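Local coordinates for protein deferrochelatase (Vibrio cholerae, PDB 5DE0) that binds heme b and probably works as a peroxidase of the dye-decolorizing (DyP) type, at residues 8-13 and 99-104; 41-46 and 111-116. All coordinates share one frame; numbering follows the deposited sequence.

Interaction 1: residues 8-13 and 99-104; sequences QTAILP and LIHCHA
A10, H103 and H101 carry this contact, in which an N-terminal loop closes over one face of a β-strand. The ring of H103 reaches the loop with its outer nitrogen: NE2 donates to the backbone O of A10 over 2.9 Å. The acceptor lies in the imidazole plane, and the donor sits in the carbonyl plane on a lone pair, with a C=O...N angle of 119°. The hydrogen bond is somewhat bent, 149° at the hydrogen. With chi1 at 62°, CG of H103 stands between its own backbone N and carbonyl carbon, and this turns the ring toward the loop. The methyl of A10 adds a van der Waals contact. Its CB points at the strand and rests 3.8 Å from H101 O and 3.9 Å from H101 ND1. That nitrogen is hydrogen-bonded to Y252 OH, which ties H101 to strand 247-253 of the second sheet. H234 meets both histidine rings, edge-to-face with H101 and nearly parallel at H103. P13 lies at the margin, its CB 4.5 Å from H103 CE1. Buried imidazoles between a chain-start loop, strand 98-104 and the C-terminal sheet are thus part of the seam joining the two ferredoxin-like halves of the DyP-type peroxidase fold.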
loop_
_atom_site.group_PDB
_atom_site.type_symbol
_atom_site.label_atom_id
_atom_site.label_comp_id
_atom_site.label_asym_id
_atom_site.label_seq_id
_atom_site.Cartn_x
_atom_site.Cartn_y
_atom_site.Cartn_z
ATOM N N GLN B 8 18.622 -9.026 15.310
ATOM C CA GLN B 8 17.993 -7.769 14.923
ATOM C C GLN B 8 16.507 -7.815 15.279
ATOM O O GLN B 8 15.873 -8.868 15.203
ATOM C CB GLN B 8 18.210 -7.488 13.432
ATOM C CG GLN B 8 19.688 -7.355 13.062
ATOM C CD GLN B 8 19.918 -6.917 11.625
ATOM O OE1 GLN B 8 19.508 -5.830 11.223
ATOM N NE2 GLN B 8 20.591 -7.761 10.849
ATOM N N THR B 9 15.966 -6.664 15.669
ATOM C CA THR B 9 14.671 -6.584 16.344
ATOM C C THR B 9 13.463 -7.124 15.575
ATOM O O THR B 9 12.413 -7.359 16.166
ATOM C CB THR B 9 14.356 -5.128 16.723
ATOM O OG1 THR B 9 14.311 -4.323 15.538
ATOM C CG2 THR B 9 15.414 -4.580 17.670
ATOM N N ALA B 10 13.600 -7.317 14.268
ATOM C CA ALA B 10 12.454 -7.714 13.452
ATOM C C ALA B 10 12.184 -9.218 13.482
ATOM O O ALA B 10 11.058 -9.652 13.245
ATOM C CB ALA B 10 12.651 -7.250 12.013
ATOM N N ILE B 11 13.209 -10.003 13.789
ATOM C CA ILE B 11 13.154 -11.453 13.611
ATOM C C ILE B 11 12.314 -12.191 14.657
ATOM O O ILE B 11 11.337 -12.859 14.318
ATOM C CB ILE B 11 14.574 -12.050 13.616
ATOM C CG1 ILE B 11 15.443 -11.348 12.571
ATOM C CG2 ILE B 11 14.526 -13.545 13.355
ATOM C CD1 ILE B 11 16.863 -11.858 12.512
ATOM N N LEU B 12 12.698 -12.069 15.923
ATOM C CA LEU B 12 12.065 -12.827 17.004
ATOM C C LEU B 12 10.603 -12.465 17.323
ATOM O O LEU B 12 9.785 -13.366 17.506
ATOM C CB LEU B 12 12.906 -12.705 18.281
ATOM C CG LEU B 12 13.824 -13.889 18.594
ATOM C CD1 LEU B 12 14.644 -14.276 17.375
ATOM C CD2 LEU B 12 14.732 -13.570 19.773
ATOM N N PRO B 13 10.264 -11.163 17.407
ATOM C CA PRO B 13 8.870 -10.861 17.760
ATOM C C PRO B 13 7.868 -11.306 16.700
ATOM O O PRO B 13 8.242 -11.528 15.548
ATOM C CB PRO B 13 8.857 -9.331 17.887
ATOM C CG PRO B 13 10.278 -8.930 18.019
ATOM C CD PRO B 13 11.061 -9.935 17.253
ATOM N N LEU B 99 18.499 -6.902 1.682
ATOM C CA LEU B 99 17.113 -6.947 2.127
ATOM C C LEU B 99 16.909 -6.039 3.338
ATOM O O LEU B 99 17.668 -6.098 4.307
ATOM C CB LEU B 99 16.699 -8.385 2.468
ATOM C CG LEU B 99 15.417 -8.571 3.288
ATOM C CD1 LEU B 99 14.200 -8.026 2.553
ATOM C CD2 LEU B 99 15.214 -10.041 3.645
ATOM N N ILE B 100 15.888 -5.190 3.270
ATOM C CA ILE B 100 15.480 -4.383 4.412
ATOM C C ILE B 100 14.091 -4.815 4.867
ATOM O O ILE B 100 13.109 -4.607 4.155
ATOM C CB ILE B 100 15.465 -2.878 4.079
ATOM C CG1 ILE B 100 16.857 -2.406 3.655
ATOM C CG2 ILE B 100 14.968 -2.070 5.272
ATOM C CD1 ILE B 100 16.929 -0.932 3.319
ATOM N N HIS B 101 14.015 -5.420 6.048
ATOM C CA HIS B 101 12.748 -5.932 6.565
ATOM C C HIS B 101 12.309 -5.191 7.827
ATOM O O HIS B 101 13.023 -5.177 8.832
ATOM C CB HIS B 101 12.862 -7.434 6.846
ATOM C CG HIS B 101 11.697 -8.003 7.594
ATOM N ND1 HIS B 101 11.841 -8.963 8.574
ATOM C CD2 HIS B 101 10.370 -7.754 7.504
ATOM C CE1 HIS B 101 10.652 -9.275 9.059
ATOM N NE2 HIS B 101 9.742 -8.557 8.425
ATOM N N CYS B 102 11.129 -4.580 7.761
ATOM C CA CYS B 102 10.542 -3.877 8.896
ATOM C C CYS B 102 9.100 -4.321 9.116
ATOM O O CYS B 102 8.407 -4.672 8.163
ATOM C CB CYS B 102 10.583 -2.362 8.676
ATOM S SG CYS B 102 12.211 -1.671 8.312
ATOM N N HIS B 103 8.650 -4.308 10.367
ATOM C CA HIS B 103 7.230 -4.476 10.657
ATOM C C HIS B 103 6.847 -3.666 11.892
ATOM O O HIS B 103 7.634 -3.544 12.829
ATOM C CB HIS B 103 6.865 -5.959 10.834
ATOM C CG HIS B 103 7.560 -6.636 11.977
ATOM N ND1 HIS B 103 7.168 -6.476 13.288
ATOM C CD2 HIS B 103 8.607 -7.494 11.999
ATOM C CE1 HIS B 103 7.950 -7.197 14.070
ATOM N NE2 HIS B 103 8.833 -7.823 13.314
ATOM N N ALA B 104 5.641 -3.106 11.877
ATOM C CA ALA B 104 5.189 -2.223 12.950
ATOM C C ALA B 104 3.671 -2.245 13.092
ATOM O O ALA B 104 2.974 -2.902 12.318
ATOM C CB ALA B 104 5.674 -0.801 12.702
#

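Interaction 2: residues 41-46 and 111-116; sequences PALVEE and FYTLRK
Helices 41-46 and 111-116 run roughly antiparallel, their N-to-C directions 140° apart and their axes 10.8 Å distant at closest approach, with V44 and T113 the nearest pair by CA. Both belong to the helical layer of the N-terminal ferredoxin-like half, packed on the outer side of its antiparallel sheet. At such a spacing the helices meet through aliphatic side chains, and L43 bridges most of the gap. Its CG stands anti to the backbone N (chi1 171°), which carries the branched end toward helix 111-116, where CD2 touches the carbonyl O of T113 at 3.9 Å. One turn later K116 approaches the same methyl with its CG, 4.1 Å from L43 CD2. The lysine chain then bends at chi2 and leads its ammonium end away from helix 41-46. Beside L43, T113 offers its methyl, while its OG1 is hydrogen-bonded to L109 O one turn back in its own helix. L56 and I47 also pack against T113, and L114 leans on strands 18-26 and 125-134 behind it, while the second subunit touches F111, Y112, L114 and R115. V44 completes the apolar seam, its CG2 branch meeting T113 CG2 at 4.3 Å.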
loop_
_atom_site.group_PDB
_atom_site.type_symbol
_atom_site.label_atom_id
_atom_site.label_comp_id
_atom_site.label_asym_id
_atom_site.label_seq_id
_atom_site.Cartn_x
_atom_site.Cartn_y
_atom_site.Cartn_z
ATOM N N PRO B 41 19.055 0.905 12.423
ATOM C CA PRO B 41 18.599 0.632 13.794
ATOM C C PRO B 41 18.495 1.879 14.675
ATOM O O PRO B 41 17.542 2.000 15.446
ATOM C CB PRO B 41 19.677 -0.309 14.337
ATOM C CG PRO B 41 20.194 -1.004 13.143
ATOM C CD PRO B 41 20.173 0.017 12.046
ATOM N N ALA B 42 19.460 2.785 14.555
ATOM C CA ALA B 42 19.465 4.010 15.350
ATOM C C ALA B 42 18.289 4.900 14.974
ATOM O O ALA B 42 17.698 5.554 15.832
ATOM C CB ALA B 42 20.778 4.758 15.171
ATOM N N LEU B 43 17.955 4.920 13.687
ATOM C CA LEU B 43 16.796 5.661 13.205
ATOM C C LEU B 43 15.506 5.068 13.764
ATOM O O LEU B 43 14.620 5.794 14.213
ATOM C CB LEU B 43 16.757 5.663 11.676
ATOM C CG LEU B 43 15.486 6.229 11.035
ATOM C CD1 LEU B 43 15.289 7.689 11.412
ATOM C CD2 LEU B 43 15.518 6.060 9.524
ATOM N N VAL B 44 15.414 3.743 13.736
ATOM C CA VAL B 44 14.242 3.033 14.238
ATOM C C VAL B 44 14.029 3.278 15.733
ATOM O O VAL B 44 12.904 3.517 16.176
ATOM C CB VAL B 44 14.360 1.517 13.972
ATOM C CG1 VAL B 44 13.301 0.742 14.746
ATOM C CG2 VAL B 44 14.255 1.237 12.482
ATOM N N GLU B 45 15.113 3.228 16.501
ATOM C CA GLU B 45 15.053 3.512 17.931
ATOM C C GLU B 45 14.511 4.916 18.182
ATOM O O GLU B 45 13.696 5.126 19.083
ATOM C CB GLU B 45 16.431 3.358 18.573
ATOM C CG GLU B 45 16.489 3.798 20.028
ATOM C CD GLU B 45 15.613 2.952 20.932
ATOM O OE1 GLU B 45 15.749 1.712 20.901
ATOM O OE2 GLU B 45 14.784 3.528 21.668
ATOM N N GLU B 46 14.960 5.870 17.371
ATOM C CA GLU B 46 14.537 7.262 17.495
ATOM C C GLU B 46 13.056 7.428 17.174
ATOM O O GLU B 46 12.345 8.180 17.843
ATOM C CB GLU B 46 15.372 8.159 16.580
ATOM C CG GLU B 46 14.919 9.609 16.546
ATOM C CD GLU B 46 15.851 10.489 15.738
ATOM O OE1 GLU B 46 17.015 10.089 15.528
ATOM O OE2 GLU B 46 15.416 11.578 15.308
ATOM N N PHE B 111 7.008 3.534 5.479
ATOM C CA PHE B 111 7.361 4.386 4.353
ATOM C C PHE B 111 8.401 5.418 4.779
ATOM O O PHE B 111 9.362 5.675 4.053
ATOM C CB PHE B 111 6.118 5.082 3.788
ATOM C CG PHE B 111 6.400 5.967 2.603
ATOM C CD1 PHE B 111 6.785 7.288 2.778
ATOM C CD2 PHE B 111 6.274 5.477 1.313
ATOM C CE1 PHE B 111 7.047 8.098 1.694
ATOM C CE2 PHE B 111 6.530 6.285 0.222
ATOM C CZ PHE B 111 6.918 7.598 0.413
ATOM N N TYR B 112 8.201 6.006 5.955
ATOM C CA TYR B 112 9.112 7.032 6.456
ATOM C C TYR B 112 10.506 6.473 6.712
ATOM O O TYR B 112 11.504 7.126 6.419
ATOM C CB TYR B 112 8.569 7.671 7.738
ATOM C CG TYR B 112 9.544 8.623 8.400
ATOM C CD1 TYR B 112 9.693 9.925 7.938
ATOM C CD2 TYR B 112 10.319 8.219 9.483
ATOM C CE1 TYR B 112 10.585 10.799 8.537
ATOM C CE2 TYR B 112 11.212 9.084 10.086
ATOM C CZ TYR B 112 11.343 10.372 9.610
ATOM O OH TYR B 112 12.233 11.235 10.210
ATOM N N THR B 113 10.567 5.266 7.267
ATOM C CA THR B 113 11.846 4.641 7.590
ATOM C C THR B 113 12.669 4.395 6.331
ATOM O O THR B 113 13.884 4.595 6.322
ATOM C CB THR B 113 11.649 3.310 8.340
ATOM O OG1 THR B 113 10.937 3.550 9.560
ATOM C CG2 THR B 113 12.993 2.669 8.663
ATOM N N LEU B 114 11.998 3.977 5.263
ATOM C CA LEU B 114 12.679 3.707 4.004
ATOM C C LEU B 114 13.099 4.998 3.308
ATOM O O LEU B 114 14.230 5.109 2.839
ATOM C CB LEU B 114 11.790 2.876 3.077
ATOM C CG LEU B 114 12.424 2.504 1.735
ATOM C CD1 LEU B 114 13.738 1.768 1.951
ATOM C CD2 LEU B 114 11.468 1.667 0.902
ATOM N N ARG B 115 12.191 5.969 3.244
ATOM C CA ARG B 115 12.485 7.242 2.585
ATOM C C ARG B 115 13.617 7.984 3.287
ATOM O O ARG B 115 14.573 8.421 2.649
ATOM C CB ARG B 115 11.239 8.131 2.531
ATOM C CG ARG B 115 11.464 9.442 1.781
ATOM C CD ARG B 115 10.219 10.319 1.750
ATOM N NE ARG B 115 9.894 10.877 3.061
ATOM C CZ ARG B 115 8.943 11.783 3.273
ATOM N NH1 ARG B 115 8.222 12.243 2.259
ATOM N NH2 ARG B 115 8.717 12.235 4.500
ATOM N N LYS B 116 13.503 8.117 4.603
ATOM C CA LYS B 116 14.511 8.804 5.402
ATOM C C LYS B 116 15.812 8.007 5.468
ATOM O O LYS B 116 16.902 8.579 5.480
ATOM C CB LYS B 116 13.980 9.060 6.817
ATOM C CG LYS B 116 14.953 9.757 7.749
ATOM C CD LYS B 116 15.209 11.186 7.309
ATOM C CE LYS B 116 16.068 11.924 8.322
ATOM N NZ LYS B 116 16.303 13.338 7.917
#

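Both contacts belong to the N-terminal half of the chain, with centres about 12 Å apart, yet they serve different layers of it. Interaction 1 is buried, its centre about 10 Å from the centre of the chain, whereas interaction 2 is partly exposed, with about 20 Å between the same two points. Strand 98-104 is followed in the chain, after a short link, by helix 108-117, so one continuous piece of chain supplies a partner to each. The chemistry follows the place: a directed hydrogen bond and imidazole rings where the loop and strand face the second sheet, and undirected methyl packing between helices on the other side. Dimer contacts, too, divide them, since the second subunit reaches helix 111-116 but touches neither segment of interaction 1.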